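Side-chain contacts in hydrolase, isochorismatase family (Pseudomonas putida KT2440, PDB 4H17), which is a hydrolase of the isochorismatase family, with a Rossmann-like fold, that probably acts through a nucleophilic side chain on a still undefined substrate: residues I28-Q32 against K33-S37; S43-D46 against E47-N51; R54-D57 against A58-S62; G130-S133 against H134-V137; V169-A172 against A173-H176. All coordinates share one frame; numbering follows the deposited sequence. Where two conformers were deposited one is given.

Contact 1 (I28-Q32 against K33-S37); sequences IIDAQ and KEYLS. With SO4 (sulfate ion), chain C.
Asp-30 and Tyr-35 meet beyond strand 24-29, where a tight turn and a short 3-10 segment bring one wall of an anion site into position. Packing is carried by the edge of the tyrosine ring. With Tyr-35 CG beside the backbone N (chi1 -63°), the ring turns back toward Asp-30. CE2 of Tyr-35 lies 3.1 Å from Asp-30 O, which sits near the ring plane, and the phenol OH comes within 3.7 Å of Asp-30 CB. The carboxylate and ring planes are turned 33° apart.

One backbone hydrogen bond closes the turn: Tyr-35 N donates to Gln-32 O at 3.3 Å, almost straight at 166° but from above the carbonyl plane. The amide end of Gln-32 is held elsewhere, by His-71 N and Gly-86 O.

The third interaction is with a sulfate ion, probably from the crystallisation liquor. Tyr-35 OH gives a 2.7 Å hydrogen bond to sulfate O4, which lies at the ring edge. A phenylalanine in place of Tyr-35 would probably keep much of the packing but leave sulfate O4 without this donor. Asp-30 OD2 has weak contacts with Lys-103 and Ser-136, consistent with the aspartate, lysine and nucleophile of related hydrolases.

Strand 24-29 runs between strands 66-71 and 125-131 of the parallel sheet, and beyond its end Tyr-35 packs on Met-45 of helix 45-61 and edge-to-face with Phe-79.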
loop_
_atom_site.group_PDB
_atom_site.type_symbol
_atom_site.label_atom_id
_atom_site.label_comp_id
_atom_site.label_asym_id
_atom_site.label_seq_id
_atom_site.Cartn_x
_atom_site.Cartn_y
_atom_site.Cartn_z
ATOM N N ILE A 28 -5.507 -16.819 -0.741
ATOM C CA ILE A 28 -4.104 -17.135 -0.504
ATOM C C ILE A 28 -3.307 -16.531 -1.656
ATOM O O ILE A 28 -3.435 -16.950 -2.809
ATOM C CB ILE A 28 -3.849 -18.650 -0.463
ATOM C CG1 ILE A 28 -4.762 -19.295 0.576
ATOM C CG2 ILE A 28 -2.373 -18.935 -0.140
ATOM C CD1 ILE A 28 -4.698 -20.796 0.614
ATOM N N ILE A 29 -2.473 -15.559 -1.330
ATOM C CA ILE A 29 -1.728 -14.788 -2.345
ATOM C C ILE A 29 -0.308 -15.309 -2.509
ATOM O O ILE A 29 0.532 -15.271 -1.575
ATOM C CB ILE A 29 -1.731 -13.302 -1.975
ATOM C CG1 ILE A 29 -3.159 -12.757 -1.989
ATOM C CG2 ILE A 29 -0.860 -12.503 -2.917
ATOM C CD1 ILE A 29 -3.340 -11.326 -1.511
ATOM N N ASP A 30 -0.025 -15.854 -3.699
ATOM C CA ASP A 30 1.327 -16.080 -4.163
ATOM C C ASP A 30 2.084 -17.142 -3.370
ATOM O O ASP A 30 3.247 -16.945 -3.062
ATOM C CB ASP A 30 2.137 -14.770 -4.212
ATOM C CG ASP A 30 1.521 -13.713 -5.146
ATOM O OD1 ASP A 30 0.756 -14.061 -6.089
ATOM O OD2 ASP A 30 1.880 -12.527 -4.934
ATOM N N ALA A 31 1.423 -18.242 -3.013
ATOM C CA ALA A 31 2.102 -19.280 -2.217
ATOM C C ALA A 31 2.935 -20.163 -3.160
ATOM O O ALA A 31 2.626 -21.333 -3.441
ATOM C CB ALA A 31 1.089 -20.053 -1.393
ATOM N N GLN A 32 4.017 -19.561 -3.651
ATOM C CA GLN A 32 4.835 -20.137 -4.718
ATOM C C GLN A 32 6.291 -20.365 -4.320
ATOM O O GLN A 32 6.820 -19.718 -3.431
ATOM C CB GLN A 32 4.798 -19.265 -5.945
ATOM C CG GLN A 32 3.410 -19.099 -6.516
ATOM C CD GLN A 32 3.408 -18.157 -7.668
ATOM O OE1 GLN A 32 3.093 -16.952 -7.530
ATOM N NE2 GLN A 32 3.730 -18.697 -8.864
ATOM N N LYS A 33 6.935 -21.290 -5.039
ATOM C CA LYS A 33 8.284 -21.746 -4.668
ATOM C C LYS A 33 9.408 -20.675 -4.854
ATOM O O LYS A 33 10.470 -20.755 -4.198
ATOM C CB LYS A 33 8.646 -23.038 -5.407
ATOM C CG LYS A 33 7.802 -24.241 -5.101
ATOM C CD LYS A 33 8.365 -25.497 -5.767
ATOM C CE LYS A 33 7.626 -26.739 -5.365
ATOM N NZ LYS A 33 8.127 -27.881 -6.165
ATOM N N GLU A 34 9.159 -19.658 -5.686
ATOM C CA GLU A 34 10.050 -18.519 -5.849
ATOM C C GLU A 34 10.519 -17.991 -4.499
ATOM O O GLU A 34 11.687 -17.647 -4.348
ATOM C CB GLU A 34 9.328 -17.409 -6.615
ATOM C CG GLU A 34 10.160 -16.156 -6.824
ATOM C CD GLU A 34 11.307 -16.304 -7.809
ATOM O OE1 GLU A 34 11.085 -16.794 -8.939
ATOM O OE2 GLU A 34 12.450 -15.931 -7.490
ATOM N N TYR A 35 9.635 -18.029 -3.505
ATOM C CA TYR A 35 9.904 -17.411 -2.225
ATOM C C TYR A 35 10.701 -18.283 -1.261
ATOM O O TYR A 35 10.895 -17.870 -0.087
ATOM C CB TYR A 35 8.598 -16.983 -1.577
ATOM C CG TYR A 35 7.807 -15.946 -2.322
ATOM C CD1 TYR A 35 8.368 -14.698 -2.624
ATOM C CD2 TYR A 35 6.489 -16.196 -2.738
ATOM C CE1 TYR A 35 7.622 -13.739 -3.284
ATOM C CE2 TYR A 35 5.761 -15.233 -3.412
ATOM C CZ TYR A 35 6.322 -14.024 -3.679
ATOM O OH TYR A 35 5.422 -13.179 -4.326
ATOM N N LEU A 36 11.051 -19.514 -1.677
ATOM C CA LEU A 36 11.733 -20.445 -0.752
ATOM C C LEU A 36 13.264 -20.427 -0.914
ATOM O O LEU A 36 14.000 -21.024 -0.110
ATOM C CB LEU A 36 11.185 -21.852 -0.964
ATOM C CG LEU A 36 9.702 -22.161 -0.742
ATOM C CD1 LEU A 36 9.302 -23.612 -1.019
ATOM C CD2 LEU A 36 9.264 -21.758 0.647
ATOM N N SER A 37 13.758 -19.754 -1.942
ATOM C CA SER A 37 15.176 -19.703 -2.212
ATOM C C SER A 37 15.502 -18.466 -3.068
ATOM O O SER A 37 14.603 -17.792 -3.525
ATOM C CB SER A 37 15.630 -20.994 -2.908
ATOM O OG SER A 37 15.155 -21.015 -4.246
HETATM S S SO4 C . 5.096 -9.746 -4.602
HETATM O O1 SO4 C . 4.054 -10.294 -5.495
HETATM O O2 SO4 C . 4.540 -9.354 -3.331
HETATM O O3 SO4 C . 5.630 -8.524 -5.250
HETATM O O4 SO4 C . 6.252 -10.650 -4.460
#

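Contact 2 (S43-D46 against E47-N51); sequences SGMD and EAVAN. With EDO (1,2-ethanediol), chain H.
Met-45, deposited as selenomethionine, and Val-49 make the closer-packed side of this first helical turn, with Met-45 and Ala-48 buried. Val-49 N donates to Met-45 O at 2.9 Å with a nearly straight N-H (170°), and the same carbonyl lies 3.3 Å from Val-49 CG2. With CG1 anti to the backbone N (chi1 171°), CG2 lies back over the Met-45 carbonyl. The side chains themselves touch more lightly, Met-45 CE passing Val-49 CG2 at 4.1 Å. Next to them Ala-48 CB rests 3.6 Å from Gly-44 O, the acceptor of Ala-48 N, while Met-45 and Ala-48 both face Phe-131 of the sheet.

This is the start of helix 45-61, the helix of a beta-alpha-beta unit with strands 24-29 and 66-71; Gly-44 occupies the N-cap position with a positive phi of 67°.

The solvent side is looser. Asp-46 and Glu-47 are exposed, and beyond their CB atoms add little to the contact; Glu-47 has a salt-bridge partner in Arg-54. What joins the turns here is mainly backbone, Ala-50 N bonding to Asp-46 O at 3.0 Å. Ahead of the helix, a 1,2-ethanediol, probably from the crystallisation liquor, donates through its O2 to Ser-43 O at 2.9 Å.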
loop_
_atom_site.group_PDB
_atom_site.type_symbol
_atom_site.label_atom_id
_atom_site.label_comp_id
_atom_site.label_asym_id
_atom_site.label_seq_id
_atom_site.Cartn_x
_atom_site.Cartn_y
_atom_site.Cartn_z
ATOM N N SER A 43 11.525 -14.448 4.875
ATOM C CA SER A 43 11.908 -14.783 6.242
ATOM C C SER A 43 10.730 -15.331 7.009
ATOM O O SER A 43 9.608 -14.902 6.811
ATOM C CB SER A 43 12.448 -13.563 6.990
ATOM O OG SER A 43 13.601 -13.061 6.373
ATOM N N GLY A 44 11.006 -16.287 7.890
ATOM C CA GLY A 44 9.937 -16.903 8.666
ATOM C C GLY A 44 8.966 -17.720 7.816
ATOM O O GLY A 44 7.788 -17.827 8.169
HETATM N N MSE A 45 9.445 -18.363 6.755
HETATM C CA MSE A 45 8.554 -19.091 5.870
HETATM C C MSE A 45 8.040 -20.360 6.433
HETATM O O MSE A 45 6.907 -20.733 6.145
HETATM C CB MSE A 45 9.139 -19.469 4.506
HETATM C CG MSE A 45 9.193 -18.308 3.557
HETATM SE SE MSE A 45 7.338 -17.736 3.206
HETATM C CE MSE A 45 7.030 -18.630 1.499
ATOM N N ASP A 46 8.863 -21.093 7.188
ATOM C CA ASP A 46 8.390 -22.366 7.755
ATOM C C ASP A 46 7.049 -22.187 8.470
ATOM O O ASP A 46 6.088 -22.972 8.259
ATOM C CB ASP A 46 9.422 -22.912 8.751
ATOM C CG ASP A 46 10.618 -23.510 8.078
ATOM O OD1 ASP A 46 10.663 -23.546 6.834
ATOM O OD2 ASP A 46 11.538 -23.944 8.801
ATOM N N GLU A 47 6.994 -21.181 9.354
ATOM C CA GLU A 47 5.794 -20.991 10.136
ATOM C C GLU A 47 4.679 -20.337 9.375
ATOM O O GLU A 47 3.537 -20.690 9.569
ATOM C CB GLU A 47 6.033 -20.238 11.439
ATOM C CG GLU A 47 4.875 -20.389 12.435
ATOM C CD GLU A 47 4.555 -21.845 12.835
ATOM O OE1 GLU A 47 5.400 -22.751 12.629
ATOM O OE2 GLU A 47 3.440 -22.098 13.360
ATOM N N ALA A 48 5.003 -19.402 8.473
ATOM C CA ALA A 48 3.954 -18.822 7.633
ATOM C C ALA A 48 3.279 -19.867 6.760
ATOM O O ALA A 48 2.033 -19.902 6.690
ATOM C CB ALA A 48 4.482 -17.712 6.765
ATOM N N VAL A 49 4.054 -20.748 6.141
ATOM C CA VAL A 49 3.493 -21.826 5.328
ATOM C C VAL A 49 2.679 -22.803 6.174
ATOM O O VAL A 49 1.603 -23.195 5.780
ATOM C CB VAL A 49 4.589 -22.584 4.544
ATOM C CG1 VAL A 49 4.070 -23.849 3.866
ATOM C CG2 VAL A 49 5.220 -21.674 3.515
ATOM N N ALA A 50 3.180 -23.151 7.359
ATOM C CA ALA A 50 2.416 -24.030 8.238
ATOM C C ALA A 50 1.064 -23.381 8.578
ATOM O O ALA A 50 0.041 -24.067 8.651
ATOM C CB ALA A 50 3.214 -24.336 9.500
ATOM N N ASN A 51 1.042 -22.055 8.751
ATOM C CA ASN A 51 -0.222 -21.360 9.055
ATOM C C ASN A 51 -1.178 -21.264 7.871
ATOM O O ASN A 51 -2.373 -21.431 8.048
ATOM C CB ASN A 51 0.013 -20.020 9.729
ATOM C CG ASN A 51 0.368 -20.164 11.191
ATOM O OD1 ASN A 51 -0.157 -21.036 11.903
ATOM N ND2 ASN A 51 1.237 -19.294 11.679
HETATM C C1 EDO H . 8.935 -11.913 9.407
HETATM O O1 EDO H . 9.930 -12.953 9.432
HETATM C C2 EDO H . 7.985 -12.229 8.255
HETATM O O2 EDO H . 8.640 -12.212 6.985
#

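Contact 3 (R54-D57 against A58-S62); sequences RLLD and AARKS
Leu-56 with Arg-60 and Asp-57 with Lys-61 make two i to i+4 side-chain pairs in the last turns of helix 45-61, with one face on the sheet and another toward solvent. Leu-56 and Arg-60 lie side by side and point the same way. The leucine CD2 is placed over one face of the guanidinium, offset toward its rim, at 3.9 Å from Arg-60 NH2. Nearer its backbone, Arg-60 CG comes within 3.2 Å of Leu-56 O. The charged end finds its polar partners beyond the helix, in a salt bridge to Glu-98 and a hydrogen bond to Glu-93 O.

Asp-57 and Lys-61 behave differently. Both carboxylate oxygens of Asp-57 approach the lysine methylene rather than its amine, OD1 and OD2 each 3.2 Å from Lys-61 CE. A bend at the last torsion (chi4 -101°) helps to carry NZ aside, leaving it 4.3 Å from Asp-57 OD2, too far for a salt bridge though the charges probably still attract.

Regular backbone bonds run beneath, such as Ala-59 N to Leu-55 O at 2.9 Å. On the buried side, Leu-56 and Ala-59 pack on strands 24-29 and 66-71, as expected of an amphipathic helix linking two parallel strands in a beta-alpha-beta unit of a Rossmann-like fold.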
loop_
_atom_site.group_PDB
_atom_site.type_symbol
_atom_site.label_atom_id
_atom_site.label_comp_id
_atom_site.label_asym_id
_atom_site.label_seq_id
_atom_site.Cartn_x
_atom_site.Cartn_y
_atom_site.Cartn_z
ATOM N N ARG A 54 -2.812 -24.512 7.829
ATOM C CA ARG A 54 -3.862 -24.568 8.854
ATOM C C ARG A 54 -5.128 -23.867 8.384
ATOM O O ARG A 54 -6.231 -24.387 8.606
ATOM C CB ARG A 54 -3.397 -23.983 10.183
ATOM C CG ARG A 54 -2.288 -24.784 10.813
ATOM C CD ARG A 54 -1.808 -24.200 12.132
ATOM N NE ARG A 54 -0.766 -25.069 12.684
ATOM C CZ ARG A 54 0.531 -24.773 12.805
ATOM N NH1 ARG A 54 1.022 -23.587 12.454
ATOM N NH2 ARG A 54 1.363 -25.660 13.331
ATOM N N LEU A 55 -4.987 -22.708 7.743
ATOM C CA LEU A 55 -6.147 -21.980 7.265
ATOM C C LEU A 55 -6.821 -22.771 6.175
ATOM O O LEU A 55 -8.045 -22.886 6.164
ATOM C CB LEU A 55 -5.759 -20.607 6.720
ATOM C CG LEU A 55 -5.275 -19.562 7.744
ATOM C CD1 LEU A 55 -4.608 -18.404 7.027
ATOM C CD2 LEU A 55 -6.428 -19.102 8.634
ATOM N N LEU A 56 -6.037 -23.333 5.263
ATOM C CA LEU A 56 -6.612 -24.162 4.199
ATOM C C LEU A 56 -7.372 -25.359 4.722
ATOM O O LEU A 56 -8.481 -25.674 4.273
ATOM C CB LEU A 56 -5.515 -24.701 3.302
ATOM C CG LEU A 56 -5.066 -23.822 2.180
ATOM C CD1 LEU A 56 -3.887 -24.511 1.523
ATOM C CD2 LEU A 56 -6.223 -23.655 1.179
ATOM N N ASP A 57 -6.774 -26.035 5.694
ATOM C CA ASP A 57 -7.399 -27.183 6.325
ATOM C C ASP A 57 -8.751 -26.785 6.875
ATOM O O ASP A 57 -9.742 -27.463 6.615
ATOM C CB ASP A 57 -6.492 -27.741 7.426
ATOM C CG ASP A 57 -7.071 -28.975 8.108
ATOM O OD1 ASP A 57 -7.478 -29.919 7.401
ATOM O OD2 ASP A 57 -7.114 -28.987 9.359
ATOM N N ALA A 58 -8.778 -25.703 7.667
ATOM C CA ALA A 58 -10.000 -25.195 8.313
ATOM C C ALA A 58 -11.060 -24.754 7.325
ATOM O O ALA A 58 -12.222 -25.047 7.513
ATOM C CB ALA A 58 -9.684 -24.092 9.311
ATOM N N ALA A 59 -10.653 -24.030 6.292
ATOM C CA ALA A 59 -11.562 -23.642 5.244
ATOM C C ALA A 59 -12.183 -24.821 4.508
ATOM O O ALA A 59 -13.366 -24.793 4.180
ATOM C CB ALA A 59 -10.852 -22.727 4.255
ATOM N N ARG A 60 -11.389 -25.846 4.229
ATOM C CA ARG A 60 -11.872 -27.017 3.542
ATOM C C ARG A 60 -12.825 -27.812 4.427
ATOM O O ARG A 60 -13.863 -28.255 3.957
ATOM C CB ARG A 60 -10.710 -27.852 3.034
ATOM C CG ARG A 60 -9.967 -27.148 1.901
ATOM C CD ARG A 60 -8.634 -27.772 1.610
ATOM N NE ARG A 60 -8.026 -27.208 0.424
ATOM C CZ ARG A 60 -6.767 -27.391 0.034
ATOM N NH1 ARG A 60 -5.921 -28.155 0.734
ATOM N NH2 ARG A 60 -6.332 -26.792 -1.061
ATOM N N LYS A 61 -12.497 -27.907 5.704
ATOM C CA LYS A 61 -13.346 -28.674 6.620
ATOM C C LYS A 61 -14.737 -28.025 6.726
ATOM O O LYS A 61 -15.735 -28.729 6.928
ATOM C CB LYS A 61 -12.673 -28.821 7.991
ATOM C CG LYS A 61 -11.547 -29.856 8.029
ATOM C CD LYS A 61 -10.710 -29.719 9.296
ATOM C CE LYS A 61 -9.687 -30.818 9.501
ATOM N NZ LYS A 61 -10.079 -31.881 10.466
ATOM N N SER A 62 -14.756 -26.700 6.609
ATOM C CA SER A 62 -15.919 -25.844 6.799
ATOM C C SER A 62 -16.638 -25.537 5.488
ATOM O O SER A 62 -17.665 -24.877 5.505
ATOM C CB SER A 62 -15.456 -24.516 7.429
ATOM O OG SER A 62 -15.161 -24.675 8.802
#

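Contact 4 (G130-S133 against H134-V137); sequences GFMS and HSSV. With SO4 (sulfate ion), chain C.
Gly-130 and Val-137 touch first, the glycine O lying 3.5 Å from Val-137 CG2 at the end of strand 125-131. At these backbone angles a CB would collide with the carbonyl O of the residue before, which suits glycine. The Phe-131 ring packs on Met-45, Ala-48 and Ile-52 of helix 45-61, and a cis peptide bond joins Phe-131 to Met-132.

That bond probably helps to set Met-132, a selenomethionine at the N-cap, beside a sulfate ion: its N donates to sulfate O2 at 2.8 Å. Ser-136 N also reaches sulfate O2, at 2.9 Å, so two backbone N-H groups grip one atom. The carbonyl of Met-132 is gripped twice, from opposite faces: Val-137 N donates to Met-132 O at 3.2 Å in a wide pi-type turn, and Ser-135 N bonds from 62° out of the carbonyl plane. The side chain runs alongside His-134, Met-132 CE reaching 3.5 Å from His-134 CE1, obliquely to the ring. His-134 NE2 bonds to Asp-185 of the second subunit.

At Ser-133, OG turns to His-176 instead. The serines that follow complete the grip on the ion. With OG anti to the backbone N (chi1 177°), Ser-135 OG donates to sulfate O3 at 2.7 Å; Ser-136 OG donates to sulfate O1 at 2.6 Å. Ser-136 also bonds to Lys-103.

A strand-to-helix turn with a cis peptide, paired N-H donors and a hydroxyl at the helix start fits the nucleophile position and oxyanion hole of isochorismatase-like hydrolases, with Ser-136 probably standing where relatives carry a cysteine.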
loop_
_atom_site.group_PDB
_atom_site.type_symbol
_atom_site.label_atom_id
_atom_site.label_comp_id
_atom_site.label_asym_id
_atom_site.label_seq_id
_atom_site.Cartn_x
_atom_site.Cartn_y
_atom_site.Cartn_z
ATOM N N GLY A 130 -0.579 -14.678 2.623
ATOM C CA GLY A 130 0.406 -14.890 1.549
ATOM C C GLY A 130 1.497 -13.845 1.470
ATOM O O GLY A 130 1.882 -13.229 2.477
ATOM N N PHE A 131 1.991 -13.626 0.263
ATOM C CA PHE A 131 3.297 -13.091 0.011
ATOM C C PHE A 131 3.332 -12.165 -1.172
ATOM O O PHE A 131 2.572 -12.364 -2.147
ATOM C CB PHE A 131 4.280 -14.256 -0.273
ATOM C CG PHE A 131 4.110 -15.368 0.692
ATOM C CD1 PHE A 131 4.549 -15.231 2.004
ATOM C CD2 PHE A 131 3.548 -16.542 0.294
ATOM C CE1 PHE A 131 4.304 -16.225 2.930
ATOM C CE2 PHE A 131 3.338 -17.585 1.204
ATOM C CZ PHE A 131 3.748 -17.436 2.531
HETATM N N MSE A 132 4.217 -11.141 -1.163
HETATM C CA MSE A 132 4.944 -10.604 0.036
HETATM C C MSE A 132 4.051 -9.621 0.748
HETATM O O MSE A 132 3.201 -8.961 0.122
HETATM C CB MSE A 132 6.211 -9.877 -0.422
HETATM C CG MSE A 132 7.150 -10.806 -1.163
HETATM SE SE MSE A 132 8.863 -10.023 -1.667
HETATM C CE MSE A 132 8.215 -8.521 -2.785
ATOM N N SER A 133 4.200 -9.525 2.053
ATOM C CA SER A 133 3.271 -8.735 2.851
ATOM C C SER A 133 3.234 -7.286 2.376
ATOM O O SER A 133 2.152 -6.689 2.348
ATOM C CB SER A 133 3.598 -8.810 4.348
ATOM O OG SER A 133 4.887 -8.409 4.630
ATOM N N HIS A 134 4.379 -6.707 2.033
ATOM C CA HIS A 134 4.471 -5.256 1.727
ATOM C C HIS A 134 4.065 -4.919 0.286
ATOM O O HIS A 134 3.921 -3.749 -0.060
ATOM C CB HIS A 134 5.864 -4.689 2.003
ATOM C CG HIS A 134 6.909 -5.226 1.095
ATOM N ND1 HIS A 134 7.404 -6.501 1.213
ATOM C CD2 HIS A 134 7.507 -4.695 0.005
ATOM C CE1 HIS A 134 8.259 -6.739 0.241
ATOM N NE2 HIS A 134 8.374 -5.644 -0.481
ATOM N N SER A 135 3.969 -5.935 -0.571
ATOM C CA SER A 135 3.836 -5.721 -2.015
ATOM C C SER A 135 2.479 -6.235 -2.524
ATOM O O SER A 135 1.497 -5.524 -2.417
ATOM C CB SER A 135 5.051 -6.288 -2.767
ATOM O OG SER A 135 4.899 -6.138 -4.158
ATOM N N SER A 136 2.361 -7.507 -2.939
ATOM C CA SER A 136 1.052 -7.984 -3.442
ATOM C C SER A 136 -0.062 -8.031 -2.367
ATOM O O SER A 136 -1.216 -7.746 -2.659
ATOM C CB SER A 136 1.112 -9.368 -4.139
ATOM O OG SER A 136 1.709 -9.280 -5.423
ATOM N N VAL A 137 0.298 -8.328 -1.126
ATOM C CA VAL A 137 -0.708 -8.470 -0.070
ATOM C C VAL A 137 -1.255 -7.076 0.284
ATOM O O VAL A 137 -2.451 -6.828 0.161
ATOM C CB VAL A 137 -0.135 -9.177 1.168
ATOM C CG1 VAL A 137 -1.145 -9.196 2.279
ATOM C CG2 VAL A 137 0.265 -10.621 0.859
HETATM S S SO4 C . 5.096 -9.746 -4.602
HETATM O O1 SO4 C . 4.054 -10.294 -5.495
HETATM O O2 SO4 C . 4.540 -9.354 -3.331
HETATM O O3 SO4 C . 5.630 -8.524 -5.250
HETATM O O4 SO4 C . 6.252 -10.650 -4.460
#

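Contact 5 (V169-A172 against A173-H176); sequences VIPA and AQIH
Ile-170 and Ile-175 cross at about a right angle, the CG2 methyl of Ile-170 pressing on CD1 of Ile-175 at 3.5 Å, a close fit for two methyl groups. The bend at Ile-175 chi2 (-60°) puts CD1 beside Ile-170. Gln-174 also crosses Ile-170 steeply, but touches it with its own first carbon, Gln-174 CB lying 3.7 Å from Ile-170 CG2. An alanine in place of Ile-175 would probably open a gap beside the Ile-170 methyl and weaken packing against Leu-163 of the same chain and Val-182 of the second subunit.

Pro-171 and Gln-174 instead run side by side in the same direction: the amide NE2 of Gln-174 lies 3.7 Å from Pro-171 CG. Its OE1 pairs with Gln-174 NE2 of the second subunit.

Under the side chains, Pro-171 at the N-cap position accepts two bonds at one carbonyl. Ile-175 N comes nearly straight down the C=O direction at 3.0 Å to Pro-171 O, whereas Gln-174 N approaches from 50° above the carbonyl plane. His-176 N continues the helix with a 2.8 Å bond to Ala-172 O.

The contact thus starts helix 172-186 directly after strand 168-170, whose antiparallel partner is strand 163-165, with the second subunit packing on Ile-170 and Ile-175.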
loop_
_atom_site.group_PDB
_atom_site.type_symbol
_atom_site.label_atom_id
_atom_site.label_comp_id
_atom_site.label_asym_id
_atom_site.label_seq_id
_atom_site.Cartn_x
_atom_site.Cartn_y
_atom_site.Cartn_z
ATOM N N VAL A 169 20.194 -1.916 5.454
ATOM C CA VAL A 169 19.188 -2.963 5.384
ATOM C C VAL A 169 18.191 -2.924 6.538
ATOM O O VAL A 169 18.557 -2.718 7.691
ATOM C CB VAL A 169 19.852 -4.347 5.369
ATOM C CG1 VAL A 169 18.803 -5.419 5.144
ATOM C CG2 VAL A 169 20.931 -4.420 4.303
ATOM N N ILE A 170 16.921 -3.044 6.206
ATOM C CA ILE A 170 15.874 -3.162 7.220
ATOM C C ILE A 170 15.451 -4.634 7.273
ATOM O O ILE A 170 15.019 -5.213 6.255
ATOM C CB ILE A 170 14.660 -2.284 6.929
ATOM C CG1 ILE A 170 15.055 -0.795 6.825
ATOM C CG2 ILE A 170 13.607 -2.488 8.028
ATOM C CD1 ILE A 170 14.010 0.151 6.304
ATOM N N PRO A 171 15.594 -5.262 8.437
ATOM C CA PRO A 171 15.146 -6.647 8.502
ATOM C C PRO A 171 13.709 -6.873 8.125
ATOM O O PRO A 171 12.795 -6.094 8.469
ATOM C CB PRO A 171 15.360 -7.047 9.961
ATOM C CG PRO A 171 16.322 -6.073 10.486
ATOM C CD PRO A 171 16.256 -4.826 9.682
ATOM N N ALA A 172 13.481 -8.074 7.614
ATOM C CA ALA A 172 12.167 -8.548 7.255
ATOM C C ALA A 172 11.157 -8.380 8.395
ATOM O O ALA A 172 10.066 -7.905 8.146
ATOM C CB ALA A 172 12.259 -10.002 6.821
ATOM N N ALA A 173 11.540 -8.693 9.645
ATOM C CA ALA A 173 10.617 -8.576 10.773
ATOM C C ALA A 173 10.129 -7.156 10.964
ATOM O O ALA A 173 8.975 -6.943 11.362
ATOM C CB ALA A 173 11.246 -9.103 12.071
ATOM N N GLN A 174 11.021 -6.197 10.720
ATOM C CA GLN A 174 10.722 -4.780 10.972
ATOM C C GLN A 174 9.796 -4.310 9.847
ATOM O O GLN A 174 8.764 -3.664 10.089
ATOM C CB GLN A 174 11.963 -3.941 11.044
ATOM C CG GLN A 174 12.677 -4.090 12.355
ATOM C CD GLN A 174 13.912 -3.250 12.426
ATOM O OE1 GLN A 174 13.923 -2.102 11.977
ATOM N NE2 GLN A 174 14.963 -3.803 13.034
ATOM N N ILE A 175 10.128 -4.692 8.616
ATOM C CA ILE A 175 9.210 -4.388 7.514
ATOM C C ILE A 175 7.815 -4.961 7.776
ATOM O O ILE A 175 6.820 -4.311 7.563
ATOM C CB ILE A 175 9.706 -4.966 6.175
ATOM C CG1 ILE A 175 11.064 -4.382 5.775
ATOM C CG2 ILE A 175 8.638 -4.765 5.106
ATOM C CD1 ILE A 175 11.136 -2.883 5.586
ATOM N N HIS A 176 7.763 -6.231 8.158
ATOM C CA HIS A 176 6.502 -6.909 8.343
ATOM C C HIS A 176 5.657 -6.268 9.491
ATOM O O HIS A 176 4.482 -6.021 9.327
ATOM C CB HIS A 176 6.751 -8.388 8.550
ATOM C CG HIS A 176 5.512 -9.220 8.470
ATOM N ND1 HIS A 176 4.819 -9.403 7.301
ATOM C CD2 HIS A 176 4.843 -9.922 9.417
ATOM C CE1 HIS A 176 3.784 -10.190 7.516
ATOM N NE2 HIS A 176 3.784 -10.530 8.792
#

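How the contacts relate
Contact 4 is wholly and contact 1 largely buried; they lie at the ends of neighbouring strands 24-29 and 125-131 and are polar, sharing one sulfate ion. Contacts 2 and 3 both belong to helix 45-61, where apolar faces meet the sheet and charged ones meet solvent; a salt bridge links them. Contact 2 also reaches inward, packing on contact 1 through Met-45 CE and on contact 4 through Phe-131. Contact 5 lies about as far out as contact 3 but on the other side of the chain's centre, about 30 Å away centre to centre, and its side-chain packing is chiefly apolar; like contact 4 it faces the second subunit, and a serine-histidine bond probably links the two.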